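Local coordinates for putative lipoprotein (Bacteroides fragilis, PDB 3NQI) that is of unknown function but is probably a lipid-anchored protein of the bacterial cell envelope, at residues I85-V90 and T151-T156; A100-L105 and I217-N222; V128-K133 and T188-A193; D157-G162 and T204-Q209. All coordinates share one frame; numbering follows the deposited sequence. Where two conformers were deposited one is given.

Contact 1. Residues I85-V90 and T151-T156; sequences ITTPKV and TLVCYT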
# COMPACT_ATOMS: atom_id res chain seq x y z
N ILE A 85 -3.75 -5.26 10.17
CA ILE A 85 -4.05 -5.85 11.45
C ILE A 85 -5.26 -6.81 11.43
O ILE A 85 -6.08 -6.80 10.49
CB ILE A 85 -4.26 -4.78 12.53
CG1 ILE A 85 -5.48 -3.95 12.24
CG2 ILE A 85 -3.02 -3.85 12.73
CD1 ILE A 85 -6.34 -3.85 13.45
N THR A 86 -5.34 -7.68 12.46
CA THR A 86 -6.52 -8.47 12.69
C THR A 86 -7.05 -7.99 14.01
O THR A 86 -6.30 -7.63 14.88
CB THR A 86 -6.19 -9.96 12.85
OG1 THR A 86 -5.18 -10.11 13.85
CG2 THR A 86 -5.66 -10.54 11.54
N THR A 87 -8.36 -7.93 14.12
CA THR A 87 -9.00 -7.67 15.39
C THR A 87 -10.35 -8.42 15.26
O THR A 87 -10.78 -8.68 14.17
CB THR A 87 -9.16 -6.18 15.63
OG1 THR A 87 -9.68 -5.97 16.95
CG2 THR A 87 -10.13 -5.54 14.59
N PRO A 88 -10.97 -8.80 16.37
CA PRO A 88 -12.16 -9.65 16.21
C PRO A 88 -13.35 -8.98 15.54
O PRO A 88 -14.01 -9.59 14.74
CB PRO A 88 -12.52 -10.02 17.65
CG PRO A 88 -11.25 -9.90 18.38
CD PRO A 88 -10.53 -8.76 17.77
N LYS A 89 -13.62 -7.73 15.90
CA LYS A 89 -14.76 -6.99 15.36
C LYS A 89 -14.57 -5.47 15.52
O LYS A 89 -13.64 -5.03 16.17
CB LYS A 89 -16.02 -7.43 16.09
CG LYS A 89 -16.01 -7.17 17.60
CD LYS A 89 -17.30 -7.68 18.30
CE LYS A 89 -17.24 -7.37 19.78
NZ LYS A 89 -18.50 -7.72 20.45
N VAL A 90 -15.48 -4.69 14.96
CA VAL A 90 -15.37 -3.23 15.06
C VAL A 90 -15.41 -2.79 16.52
O VAL A 90 -16.22 -3.28 17.29
CB VAL A 90 -16.47 -2.53 14.25
CG1 VAL A 90 -16.47 -1.03 14.53
CG2 VAL A 90 -16.28 -2.83 12.74
N THR A 151 -4.74 1.94 7.02
CA THR A 151 -4.61 0.66 7.70
C THR A 151 -5.59 -0.35 7.16
O THR A 151 -6.82 -0.05 7.08
CB THR A 151 -4.90 0.87 9.18
OG1 THR A 151 -3.97 1.79 9.68
CG2 THR A 151 -4.81 -0.45 10.01
N LEU A 152 -5.10 -1.54 6.79
CA LEU A 152 -6.01 -2.65 6.41
C LEU A 152 -6.38 -3.46 7.63
O LEU A 152 -5.48 -3.91 8.38
CB LEU A 152 -5.45 -3.56 5.35
CG LEU A 152 -5.39 -2.99 3.97
CD1 LEU A 152 -4.70 -4.06 3.08
CD2 LEU A 152 -6.84 -2.58 3.44
N VAL A 153 -7.69 -3.66 7.82
CA VAL A 153 -8.19 -4.40 8.97
C VAL A 153 -8.98 -5.64 8.51
O VAL A 153 -9.88 -5.56 7.66
CB VAL A 153 -9.03 -3.49 9.92
CG1 VAL A 153 -9.41 -4.22 11.29
CG2 VAL A 153 -8.29 -2.14 10.21
N CYS A 154 -8.59 -6.78 9.05
CA CYS A 154 -9.34 -8.04 8.97
C CYS A 154 -10.09 -8.24 10.29
O CYS A 154 -9.48 -8.33 11.38
CB CYS A 154 -8.37 -9.18 8.77
SG CYS A 154 -9.24 -10.75 8.56
N TYR A 155 -11.41 -8.26 10.21
CA TYR A 155 -12.25 -8.53 11.40
C TYR A 155 -12.45 -10.04 11.47
O TYR A 155 -13.22 -10.63 10.72
CB TYR A 155 -13.60 -7.78 11.37
CG TYR A 155 -13.37 -6.29 11.37
CD1 TYR A 155 -12.95 -5.62 12.52
CD2 TYR A 155 -13.51 -5.56 10.21
CE1 TYR A 155 -12.70 -4.27 12.50
CE2 TYR A 155 -13.27 -4.21 10.18
CZ TYR A 155 -12.86 -3.56 11.31
OH TYR A 155 -12.57 -2.22 11.26
N THR A 156 -11.75 -10.68 12.39
CA THR A 156 -11.70 -12.13 12.34
C THR A 156 -13.01 -12.85 12.73
O THR A 156 -13.22 -13.97 12.28
CB THR A 156 -10.52 -12.63 13.14
OG1 THR A 156 -10.65 -12.16 14.48
CG2 THR A 156 -9.24 -12.12 12.50
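Strands 85-87 and 151-155 run side by side in parallel, 4.7 Å between their axes at closest approach, with I85 paired to V153, T86 to C154 and T87 to Y155. The bonds alternate as a parallel ladder requires: I85 N gives to L152 O, C154 N to I85 O, T87 N to C154 O and T156 N to T87 O. The last, 2.8 Å from T156 N to T87 O, is the least regular, its donor tilted 26° from the carbonyl plane where the second strand bends into a 3-10 turn.

Side chains sort to two faces. On one, I85 CD1 lies alongside V153 CG1 at 3.8 Å. V153 CG1 also meets T87 CG2 at 3.6 Å and lies over one face of the Y155 ring, toward its rim. V90 CG2 covers the opposite face of this ring in a CH-pi contact, 4.0 Å from its centroid. T87 OG1 is anti to the backbone N (chi1 -174°) and bonds to S93 O in the loop beyond; the other branch, CG2, lies between N and the carbonyl carbon and approaches the ring obliquely, 3.5 Å from Y155 CD1. On the other face T86 CB packs on T156 CG2 at 3.8 Å, and I199 of helix 197-207 covers T86 and C154.

Packing on both faces and two hydrogen bonds, to D95 and R171, together would restrict the Y155 ring and its hydroxyl. Two oppositely charged neighbours would be expected to polarise that hydroxyl, and the pair ties the loop following 78-87 back to strand 165-174.

Contact 2. Residues A100-L105 and I217-N222; sequences APVGSL and IVAQQN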
# COMPACT_ATOMS: atom_id res chain seq x y z
N ALA A 100 -11.89 10.01 6.81
CA ALA A 100 -11.74 10.69 5.54
C ALA A 100 -11.96 9.71 4.44
O ALA A 100 -11.68 8.53 4.61
CB ALA A 100 -10.37 11.38 5.40
N PRO A 101 -12.50 10.18 3.30
CA PRO A 101 -12.63 9.36 2.15
C PRO A 101 -11.40 9.48 1.23
O PRO A 101 -10.87 10.59 1.04
CB PRO A 101 -13.83 9.98 1.45
CG PRO A 101 -13.70 11.45 1.74
CD PRO A 101 -13.06 11.54 3.07
N VAL A 102 -11.03 8.35 0.59
CA VAL A 102 -10.07 8.38 -0.51
C VAL A 102 -10.78 8.87 -1.75
O VAL A 102 -12.04 8.91 -1.82
CB VAL A 102 -9.40 6.97 -0.76
CG1 VAL A 102 -8.72 6.45 0.53
CG2 VAL A 102 -10.43 5.97 -1.25
N GLY A 103 -9.98 9.27 -2.73
CA GLY A 103 -10.48 9.60 -4.03
C GLY A 103 -10.75 8.32 -4.76
O GLY A 103 -11.80 8.16 -5.36
N SER A 104 -9.74 7.43 -4.78
CA SER A 104 -9.86 6.09 -5.36
C SER A 104 -8.65 5.27 -4.97
O SER A 104 -7.67 5.80 -4.44
CB SER A 104 -9.99 6.14 -6.88
OG SER A 104 -8.93 6.87 -7.47
N LEU A 105 -8.73 3.95 -5.17
CA LEU A 105 -7.57 3.07 -4.97
C LEU A 105 -7.08 2.68 -6.37
O LEU A 105 -6.75 1.53 -6.66
CB LEU A 105 -7.89 1.81 -4.17
CG LEU A 105 -8.45 2.05 -2.79
CD1 LEU A 105 -8.61 0.69 -2.02
CD2 LEU A 105 -7.53 3.04 -2.06
N ILE A 217 -10.90 -5.72 -0.99
CA ILE A 217 -10.52 -4.50 -0.25
C ILE A 217 -11.74 -3.57 -0.29
O ILE A 217 -12.20 -3.17 -1.34
CB ILE A 217 -9.33 -3.79 -0.89
CG1 ILE A 217 -8.11 -4.75 -1.07
CG2 ILE A 217 -8.96 -2.50 -0.10
CD1 ILE A 217 -7.47 -5.26 0.16
N VAL A 218 -12.24 -3.22 0.88
CA VAL A 218 -13.44 -2.43 1.01
C VAL A 218 -13.02 -0.97 1.38
O VAL A 218 -12.49 -0.75 2.48
CB VAL A 218 -14.38 -2.98 2.11
CG1 VAL A 218 -15.72 -2.16 2.09
CG2 VAL A 218 -14.73 -4.49 1.90
N ALA A 219 -13.28 -0.01 0.50
CA ALA A 219 -12.91 1.42 0.76
C ALA A 219 -14.12 2.37 0.75
O ALA A 219 -15.07 2.16 -0.01
CB ALA A 219 -11.89 1.88 -0.29
N GLN A 220 -14.08 3.41 1.60
CA GLN A 220 -14.99 4.57 1.50
C GLN A 220 -14.32 5.64 0.65
O GLN A 220 -13.20 6.13 0.97
CB GLN A 220 -15.38 5.13 2.88
CG GLN A 220 -16.18 4.17 3.67
CD GLN A 220 -16.67 4.74 4.98
OE1 GLN A 220 -17.81 5.23 5.09
NE2 GLN A 220 -15.82 4.66 5.98
N GLN A 221 -14.93 5.92 -0.50
CA GLN A 221 -14.34 6.86 -1.41
C GLN A 221 -15.31 7.91 -1.86
O GLN A 221 -16.52 7.73 -1.79
CB GLN A 221 -13.68 6.15 -2.59
CG GLN A 221 -14.54 5.59 -3.56
CD GLN A 221 -13.76 4.81 -4.62
OE1 GLN A 221 -12.93 3.97 -4.29
NE2 GLN A 221 -14.04 5.07 -5.89
N ASN A 222 -14.77 9.05 -2.26
CA ASN A 222 -15.60 10.21 -2.66
C ASN A 222 -14.82 10.93 -3.75
O ASN A 222 -13.70 11.41 -3.51
CB ASN A 222 -15.86 11.07 -1.43
CG ASN A 222 -16.68 12.36 -1.71
OD1 ASN A 222 -16.67 12.95 -2.81
ND2 ASN A 222 -17.41 12.80 -0.68
O HOH W 1 -11.63 6.09 3.20
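The ring of P101 lies beside the side chain of N222, the two pointing the same way, with P101 CB 3.7 Å from N222 CB. One residue on, V102 CG2 crosses the stem of Q221 at an angle, 3.5 Å from Q221 CB; this branch of the valine stands between its backbone N and carbonyl carbon, while CG1 is anti to the carbonyl carbon (chi1 -57°). Further along, L105 meets I217 at about a right angle: L105 CD1 rests on I217 CG2 at 3.7 Å and on A219 CB at 3.9 Å.

The backbones join through a single beta bridge, V102 with Q221. V102 N donates to Q220 O at 3.1 Å, and V102 O takes N222 N at 2.8 Å almost in line with its C=O bond (174°). A water shares the first of these acceptors, donating to Q220 O at 2.7 Å and to A100 O as well, so Q220 O receives two bonds.

Beyond the bridge, G103 and S104 both face L129 of strand 123-132 in a classic beta bulge, so the irregular segment 100-105 links that strand to strand 214-221. Y238 OH bonds both Q221 OE1 and L105 N, and R131 NH2 bonds P101 O and N222 O. The N222 side chain is likewise held, its OD1 by the backbone N of Y224 and N225.

Regular strand pairing amounts to one bridge in this largely buried contact, so the apolar patch of L105, I217 and A219 lies beside backbone polar groups that are satisfied instead by a water, a tyrosine hydroxyl and a guanidinium.

Contact 3. Residues V128-K133 and T188-A193; sequences VLYRVK and TSSFKA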
# COMPACT_ATOMS: atom_id res chain seq x y z
N VAL A 128 -3.12 4.51 -3.68
CA VAL A 128 -4.09 5.41 -3.12
C VAL A 128 -4.04 6.80 -3.82
O VAL A 128 -2.97 7.39 -3.99
CB VAL A 128 -3.94 5.55 -1.57
CG1 VAL A 128 -5.20 6.21 -1.06
CG2 VAL A 128 -3.77 4.19 -0.94
N LEU A 129 -5.20 7.26 -4.31
CA LEU A 129 -5.42 8.65 -4.81
C LEU A 129 -6.23 9.37 -3.71
O LEU A 129 -7.33 8.96 -3.32
CB LEU A 129 -6.10 8.66 -6.17
CG LEU A 129 -6.05 9.86 -7.14
CD1 LEU A 129 -4.63 10.24 -7.52
CD2 LEU A 129 -6.84 9.52 -8.39
N TYR A 130 -5.63 10.41 -3.14
CA TYR A 130 -6.22 11.07 -2.01
C TYR A 130 -5.92 12.58 -1.95
O TYR A 130 -5.21 13.11 -2.79
CB TYR A 130 -5.80 10.35 -0.76
CG TYR A 130 -4.33 10.36 -0.41
CD1 TYR A 130 -3.43 9.55 -1.06
CD2 TYR A 130 -3.85 11.15 0.64
CE1 TYR A 130 -2.04 9.58 -0.76
CE2 TYR A 130 -2.48 11.15 0.97
CZ TYR A 130 -1.59 10.36 0.29
OH TYR A 130 -0.28 10.37 0.62
N ARG A 131 -6.48 13.27 -0.98
CA ARG A 131 -6.39 14.73 -0.93
C ARG A 131 -5.58 15.18 0.26
O ARG A 131 -5.85 14.75 1.37
CB ARG A 131 -7.80 15.34 -0.83
CG ARG A 131 -8.62 15.26 -2.14
CD ARG A 131 -10.12 15.49 -1.91
NE ARG A 131 -10.68 14.24 -1.44
CZ ARG A 131 -11.44 13.41 -2.14
NH1 ARG A 131 -11.86 13.71 -3.36
NH2 ARG A 131 -11.79 12.25 -1.56
N VAL A 132 -4.60 16.05 0.03
CA VAL A 132 -3.81 16.63 1.10
C VAL A 132 -3.97 18.16 1.22
O VAL A 132 -4.55 18.83 0.35
CB VAL A 132 -2.32 16.24 0.94
CG1 VAL A 132 -2.16 14.66 1.00
CG2 VAL A 132 -1.71 16.78 -0.35
N LYS A 133 -3.45 18.71 2.32
CA LYS A 133 -3.42 20.15 2.51
C LYS A 133 -2.38 20.74 1.57
O LYS A 133 -1.35 20.14 1.34
CB LYS A 133 -3.06 20.45 3.95
CG LYS A 133 -3.00 21.93 4.32
CD LYS A 133 -2.71 22.08 5.82
CE LYS A 133 -2.71 23.54 6.24
NZ LYS A 133 -2.39 23.61 7.68
N THR A 188 -3.01 13.88 -4.52
CA THR A 188 -1.76 13.16 -4.24
C THR A 188 -1.96 11.69 -4.56
O THR A 188 -3.05 11.17 -4.32
CB THR A 188 -1.44 13.24 -2.74
OG1 THR A 188 -1.43 14.60 -2.36
CG2 THR A 188 -0.08 12.58 -2.37
N SER A 189 -0.91 11.01 -5.03
CA SER A 189 -0.96 9.57 -5.24
C SER A 189 0.19 8.92 -4.45
O SER A 189 1.28 9.51 -4.29
CB SER A 189 -0.89 9.27 -6.74
OG SER A 189 0.27 9.86 -7.25
N SER A 190 -0.08 7.76 -3.88
CA SER A 190 0.94 6.97 -3.19
C SER A 190 0.64 5.49 -3.30
O SER A 190 -0.53 5.08 -3.27
CB SER A 190 0.98 7.29 -1.69
OG SER A 190 1.13 8.67 -1.40
N PHE A 191 1.67 4.66 -3.35
CA PHE A 191 1.48 3.23 -3.14
C PHE A 191 1.64 2.91 -1.65
O PHE A 191 2.49 3.53 -1.00
CB PHE A 191 2.45 2.43 -3.87
CG PHE A 191 2.22 2.42 -5.33
CD1 PHE A 191 1.20 1.70 -5.87
CD2 PHE A 191 3.07 3.11 -6.15
CE1 PHE A 191 1.02 1.67 -7.26
CE2 PHE A 191 2.87 3.11 -7.51
CZ PHE A 191 1.86 2.36 -8.06
N LYS A 192 0.83 1.98 -1.14
CA LYS A 192 0.96 1.49 0.26
C LYS A 192 1.05 -0.04 0.17
O LYS A 192 0.19 -0.69 -0.43
CB LYS A 192 -0.24 1.93 1.08
CG LYS A 192 -0.34 3.46 1.23
CD LYS A 192 0.71 3.93 2.30
CE LYS A 192 0.94 5.38 2.29
NZ LYS A 192 2.12 5.61 3.18
N ALA A 193 2.12 -0.58 0.74
CA ALA A 193 2.37 -2.01 0.71
C ALA A 193 2.12 -2.63 2.10
O ALA A 193 2.52 -2.07 3.15
CB ALA A 193 3.81 -2.30 0.23
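Strands 128-132 and 188-193 form an antiparallel beta ladder in which V128-S190 and Y130-T188 are hydrogen-bonded pairs and L129-S189 between them is a non-hydrogen-bonded pair. Each hydrogen-bonded pair makes both of its bonds; V128 N to S190 O is the shortest at 2.7 Å and nearly straight (176°).

V128, Y130, T188 and S190 share one face. The Y130 side chain leaves with CG between the backbone N and carbonyl carbon (chi1 65°), and its ring lies against the second strand. T188, deposited in two conformers, has CB over the ring centre in a CH-pi contact in the conformer described, 4.2 Å from the centroid. At the ring's edge S190 OG lies near its plane, hydrogen-bonded to Y130 OH at 3.0 Å, and either hydroxyl could be the donor. On the other face L129 CD1 touches S189 CB at 3.9 Å.

Residues outside the two strands complete the ring's surroundings: F150 of strand 148-155 meets it edge-to-face, H148 of the same strand packs against it at an inclined angle, and L145 of helix 138-145 touches both Y130 and T188. V128 is packed by V102, L105 and F150. F150 also touches K192, whose CG lies 4.1 Å from V128 CG2.

Contact 4. Residues D157-G162 and T204-Q209; sequences DDIKSG and TLKSGQ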
# COMPACT_ATOMS: atom_id res chain seq x y z
N ASP A 157 -13.89 -12.22 13.51
CA ASP A 157 -15.22 -12.79 13.79
C ASP A 157 -16.01 -13.03 12.51
O ASP A 157 -16.87 -13.87 12.49
CB ASP A 157 -16.08 -11.88 14.68
CG ASP A 157 -15.65 -11.90 16.16
OD1 ASP A 157 -14.79 -12.74 16.54
OD2 ASP A 157 -16.18 -11.07 16.94
N ASP A 158 -15.72 -12.30 11.45
CA ASP A 158 -16.46 -12.45 10.21
C ASP A 158 -16.03 -13.63 9.36
O ASP A 158 -16.71 -13.97 8.37
CB ASP A 158 -16.38 -11.17 9.38
CG ASP A 158 -17.05 -9.98 10.08
OD1 ASP A 158 -17.82 -10.20 11.04
OD2 ASP A 158 -16.81 -8.82 9.66
N ILE A 159 -14.93 -14.28 9.75
CA ILE A 159 -14.42 -15.42 8.97
C ILE A 159 -15.09 -16.69 9.42
O ILE A 159 -14.92 -17.13 10.55
CB ILE A 159 -12.90 -15.58 9.07
CG1 ILE A 159 -12.19 -14.24 8.81
CG2 ILE A 159 -12.43 -16.67 8.08
CD1 ILE A 159 -10.68 -14.27 9.17
N LYS A 160 -15.85 -17.29 8.53
CA LYS A 160 -16.51 -18.55 8.83
C LYS A 160 -15.84 -19.77 8.20
O LYS A 160 -15.10 -19.67 7.25
CB LYS A 160 -17.97 -18.46 8.41
CG LYS A 160 -18.88 -17.77 9.48
CD LYS A 160 -18.75 -16.26 9.52
CE LYS A 160 -19.46 -15.61 10.76
NZ LYS A 160 -19.97 -14.20 10.49
N SER A 161 -16.15 -20.93 8.74
CA SER A 161 -15.66 -22.19 8.24
C SER A 161 -15.96 -22.33 6.75
O SER A 161 -17.08 -22.09 6.35
CB SER A 161 -16.32 -23.30 9.03
OG SER A 161 -15.80 -24.54 8.68
N GLY A 162 -14.96 -22.67 5.95
CA GLY A 162 -15.08 -22.76 4.48
C GLY A 162 -14.90 -21.50 3.64
O GLY A 162 -14.70 -21.60 2.43
N THR A 204 -6.66 -18.71 7.62
CA THR A 204 -6.56 -20.16 7.55
C THR A 204 -7.09 -20.86 8.79
O THR A 204 -7.77 -21.89 8.68
CB THR A 204 -5.08 -20.61 7.24
OG1 THR A 204 -4.82 -20.30 5.87
CG2 THR A 204 -4.89 -22.11 7.48
N LEU A 205 -6.74 -20.37 9.97
CA LEU A 205 -7.18 -21.01 11.19
C LEU A 205 -8.71 -20.95 11.35
O LEU A 205 -9.29 -21.93 11.80
CB LEU A 205 -6.52 -20.43 12.42
CG LEU A 205 -5.06 -20.83 12.57
CD1 LEU A 205 -4.47 -19.96 13.63
CD2 LEU A 205 -4.88 -22.31 12.87
N LYS A 206 -9.35 -19.85 10.95
CA LYS A 206 -10.81 -19.70 11.12
C LYS A 206 -11.60 -20.35 9.99
O LYS A 206 -12.66 -20.87 10.21
CB LYS A 206 -11.20 -18.23 11.21
CG LYS A 206 -10.49 -17.39 12.24
CD LYS A 206 -10.89 -17.67 13.64
CE LYS A 206 -10.41 -16.51 14.54
NZ LYS A 206 -10.51 -16.78 16.01
N SER A 207 -11.10 -20.30 8.76
CA SER A 207 -11.79 -20.87 7.62
C SER A 207 -11.50 -22.37 7.34
O SER A 207 -12.31 -23.06 6.69
CB SER A 207 -11.47 -20.07 6.36
OG SER A 207 -10.13 -20.29 5.97
N GLY A 208 -10.33 -22.84 7.78
CA GLY A 208 -9.85 -24.16 7.44
C GLY A 208 -9.29 -24.23 6.03
O GLY A 208 -8.89 -25.29 5.60
N GLN A 209 -9.26 -23.12 5.30
CA GLN A 209 -8.74 -23.14 3.93
C GLN A 209 -7.24 -22.81 3.92
O GLN A 209 -6.80 -21.96 4.67
CB GLN A 209 -9.53 -22.14 3.08
CG GLN A 209 -11.03 -22.41 2.96
CD GLN A 209 -11.38 -23.36 1.79
OE1 GLN A 209 -10.54 -24.01 1.25
NE2 GLN A 209 -12.63 -23.39 1.41
O HOH W 2 -12.21 -13.89 15.78
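The C-terminal end of helix 197-207 docks on the loop 157-162, with K206, S207 and Q209 meeting I159 and G162. An ST turn finishes the helix: S207 OG accepts Q209 N at 3.0 Å, and also bonds to Y203 O one helical turn back. G208 leaves helical geometry with positive phi (78°), while its N still donates to T204 O, and T204 OG1 reaches forward to Q209 O at 2.8 Å.

Two bonds join this end to the loop. G162 N donates to S207 O at 2.8 Å, lying in the carbonyl plane on a lone pair. In return Q209 NE2 donates a hydrogen bond to G162 O at 2.9 Å; the oxygen is in the plane of the glutamine amide, although the donor stands above the carbonyl plane of G162, 41° out of it. In the Q209 chain, the bend at chi2 (-88°) turns CD back toward the loop. At G162, where phi is also positive, a CB would be jammed against the carbonyl O of S161.

Apolar contact lies alongside. I159 crosses K206 at about a right angle, I159 CG2 resting on K206 CB at 3.7 Å and close to S207 CB, while Y203 packs on I159 as well. Further out, a water donates to D157 OD1 at 2.9 Å and accepts only a weak bond from K206 NZ.

The last carbonyls of a helix tend to carry partial negative charge, so S207 O is a suitable acceptor for the loop N-H; D157 and K206, opposite in charge but 5.9 Å apart from OD1 to NZ, probably attract each other only loosely through solvent at this exposed edge.

In the fold
The four contacts differ in burial and in chemistry. Contact 2 is buried, contacts 1 and 3 are partly buried strand pairings, one parallel and one antiparallel, and contact 4 lies at the surface, its centre about 25 Å from the chain centre. Contacts 2 and 3 are directly coupled: G103 N lies 2.7 Å from L129 O. Contact 1 touches contact 2 through L152 and I217, and passes into contact 4 where P88 O meets D157 N and C154 meets I159. Contacts 3 and 4 lie on opposite sides of the centre, their centres about 32 Å apart. Ladders dominate contacts 1 and 3, a single bridge with water and side-chain support holds contact 2, and helix-end bonds hold contact 4.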